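Long-range contact in segregation and condensation protein A (Thermococcus onnurineus, PDB 6IVH), which is the kleisin subunit of an archaeal Smc-based condensin, its N-terminal domain probably binding an Smc protein in chromosome organisation: residues S68-Y73 / V101-T106. Sequence-based numbering, arbitrary orientation.
Sequences SEALLY and VERYYT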
loop_
_atom_site.group_PDB
_atom_site.type_symbol
_atom_site.label_atom_id
_atom_site.label_comp_id
_atom_site.label_asym_id
_atom_site.label_seq_id
_atom_site.Cartn_x
_atom_site.Cartn_y
_atom_site.Cartn_z
ATOM N N SER A 68 10.379 -2.954 4.310
ATOM C CA SER A 68 11.539 -3.314 5.118
ATOM C C SER A 68 12.264 -4.510 4.517
ATOM O O SER A 68 13.496 -4.516 4.413
ATOM C CB SER A 68 11.113 -3.610 6.556
ATOM O OG SER A 68 10.613 -2.452 7.200
ATOM N N GLU A 69 11.510 -5.536 4.115
ATOM C CA GLU A 69 12.126 -6.700 3.489
ATOM C C GLU A 69 12.726 -6.341 2.135
ATOM O O GLU A 69 13.778 -6.868 1.759
ATOM C CB GLU A 69 11.098 -7.822 3.351
ATOM C CG GLU A 69 10.397 -8.169 4.655
ATOM C CD GLU A 69 9.296 -9.198 4.474
ATOM O OE1 GLU A 69 9.340 -10.244 5.157
ATOM O OE2 GLU A 69 8.386 -8.961 3.649
ATOM N N ALA A 70 12.078 -5.440 1.393
ATOM C CA ALA A 70 12.638 -4.999 0.120
ATOM C C ALA A 70 13.992 -4.332 0.316
ATOM O O ALA A 70 14.916 -4.539 -0.479
ATOM C CB ALA A 70 11.671 -4.049 -0.582
ATOM N N LEU A 71 14.130 -3.526 1.371
ATOM C CA LEU A 71 15.411 -2.888 1.649
ATOM C C LEU A 71 16.449 -3.895 2.123
ATOM O O LEU A 71 17.640 -3.741 1.828
ATOM C CB LEU A 71 15.235 -1.786 2.689
ATOM C CG LEU A 71 14.632 -0.482 2.177
ATOM C CD1 LEU A 71 14.117 0.333 3.342
ATOM C CD2 LEU A 71 15.661 0.304 1.381
ATOM N N LEU A 72 16.025 -4.922 2.860
ATOM C CA LEU A 72 16.953 -5.936 3.341
ATOM C C LEU A 72 17.311 -6.961 2.274
ATOM O O LEU A 72 18.333 -7.641 2.407
ATOM C CB LEU A 72 16.367 -6.648 4.563
ATOM C CG LEU A 72 16.146 -5.796 5.816
ATOM C CD1 LEU A 72 15.511 -6.623 6.919
ATOM C CD2 LEU A 72 17.453 -5.180 6.289
ATOM N N TYR A 73 16.500 -7.086 1.222
ATOM C CA TYR A 73 16.729 -8.055 0.147
ATOM C C TYR A 73 16.624 -7.313 -1.183
ATOM O O TYR A 73 15.533 -7.190 -1.748
ATOM C CB TYR A 73 15.738 -9.215 0.237
ATOM C CG TYR A 73 15.567 -9.759 1.640
ATOM C CD1 TYR A 73 16.638 -10.314 2.328
ATOM C CD2 TYR A 73 14.332 -9.723 2.275
ATOM C CE1 TYR A 73 16.486 -10.810 3.612
ATOM C CE2 TYR A 73 14.169 -10.214 3.560
ATOM C CZ TYR A 73 15.249 -10.758 4.222
ATOM O OH TYR A 73 15.091 -11.251 5.497
ATOM N N VAL A 101 10.842 -12.108 -2.088
ATOM C CA VAL A 101 10.745 -10.696 -1.732
ATOM C C VAL A 101 11.113 -9.850 -2.943
ATOM O O VAL A 101 12.252 -9.893 -3.421
ATOM C CB VAL A 101 11.641 -10.364 -0.530
ATOM C CG1 VAL A 101 11.813 -8.861 -0.399
ATOM C CG2 VAL A 101 11.042 -10.936 0.744
ATOM N N GLU A 102 10.148 -9.082 -3.443
ATOM C CA GLU A 102 10.343 -8.199 -4.582
ATOM C C GLU A 102 10.399 -6.753 -4.105
ATOM O O GLU A 102 9.753 -6.381 -3.120
ATOM C CB GLU A 102 9.211 -8.369 -5.611
ATOM C CG GLU A 102 8.711 -9.808 -5.787
ATOM C CD GLU A 102 9.290 -10.502 -7.010
ATOM O OE1 GLU A 102 8.599 -11.370 -7.579
ATOM O OE2 GLU A 102 10.442 -10.199 -7.380
ATOM N N ARG A 103 11.173 -5.935 -4.817
ATOM C CA ARG A 103 11.191 -4.500 -4.567
ATOM C C ARG A 103 10.288 -3.720 -5.514
ATOM O O ARG A 103 9.676 -2.734 -5.093
ATOM C CB ARG A 103 12.622 -3.955 -4.662
ATOM C CG ARG A 103 12.697 -2.442 -4.809
ATOM C CD ARG A 103 13.629 -1.805 -3.801
ATOM N NE ARG A 103 13.414 -0.364 -3.740
ATOM C CZ ARG A 103 14.256 0.494 -3.180
ATOM N NH1 ARG A 103 15.379 0.055 -2.631
ATOM N NH2 ARG A 103 13.978 1.791 -3.172
ATOM N N TYR A 104 10.168 -4.150 -6.766
ATOM C CA TYR A 104 9.351 -3.465 -7.758
ATOM C C TYR A 104 8.160 -4.336 -8.138
ATOM O O TYR A 104 8.317 -5.529 -8.413
ATOM C CB TYR A 104 10.181 -3.109 -8.993
ATOM C CG TYR A 104 11.294 -2.126 -8.698
ATOM C CD1 TYR A 104 11.076 -0.755 -8.772
ATOM C CD2 TYR A 104 12.559 -2.569 -8.335
ATOM C CE1 TYR A 104 12.091 0.146 -8.497
ATOM C CE2 TYR A 104 13.579 -1.677 -8.059
ATOM C CZ TYR A 104 13.339 -0.321 -8.139
ATOM O OH TYR A 104 14.355 0.567 -7.865
ATOM N N TYR A 105 6.971 -3.731 -8.148
ATOM C CA TYR A 105 5.728 -4.420 -8.460
ATOM C C TYR A 105 4.991 -3.690 -9.574
ATOM O O TYR A 105 5.211 -2.503 -9.824
ATOM C CB TYR A 105 4.796 -4.510 -7.239
ATOM C CG TYR A 105 5.224 -5.480 -6.164
ATOM C CD1 TYR A 105 4.548 -6.679 -5.976
ATOM C CD2 TYR A 105 6.290 -5.190 -5.326
ATOM C CE1 TYR A 105 4.930 -7.565 -4.989
ATOM C CE2 TYR A 105 6.679 -6.071 -4.336
ATOM C CZ TYR A 105 5.996 -7.255 -4.172
ATOM O OH TYR A 105 6.385 -8.132 -3.186
ATOM N N THR A 106 4.104 -4.422 -10.239
ATOM C CA THR A 106 3.064 -3.794 -11.035
ATOM C C THR A 106 1.837 -3.574 -10.154
ATOM O O THR A 106 1.732 -4.109 -9.049
ATOM C CB THR A 106 2.714 -4.645 -12.259
ATOM O OG1 THR A 106 2.237 -5.928 -11.837
ATOM C CG2 THR A 106 3.937 -4.825 -13.147
#
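In the helical N-terminal domain of this kleisin, the last turn of helix 54-72 packs against the loop that leads into strand 104-105, one half of a small antiparallel sheet with strand 29-30. Val101 makes the largest share of the contact, turning its side chain toward the helix end. Its CG1 is set anti to the backbone N (chi1 165°) and lies 3.5 Å from Glu69 O, a carbonyl that also accepts a weak bond from Tyr73 N as the helix runs out. Both methyls of Val101 meet the ring of Tyr73 at CD2; CG1 comes in at the ring edge, near its plane, 3.8 Å from that carbon. CG1 also sits 4.0 Å from Glu69 CB, packing against the angle where Glu69 and Tyr73 adjoin. An alanine in place of Val101 would keep CB near Tyr73 CD2 but would probably open a gap beside Glu69 O and CB, where the two methyls had been, and leave the ring edge less well packed.

One step along, Ala70 offers its methyl to the backbone of the other segment: CB is 3.9 Å from Glu102 O and 4.0 Å from Arg103 CA. Here the two main chains come nearest, with Ala70 CA and Arg103 CA 4.9 Å apart, a close approach consistent with the small side chain of Ala70. The same methyl touches Ile31 and Val32 at the start of helix 31-47, joining three parts of the fold.

Arg103 sends CG anti to its backbone N (chi1 164°), and its chain then bends at chi2. NE forms a salt bridge with Asp30, which ties the guanidinium to the neighbouring strand. The Leu71 side chain crosses that of Arg103 obliquely, bringing Leu71 CD2 to 4.0 Å from Arg103 NH1.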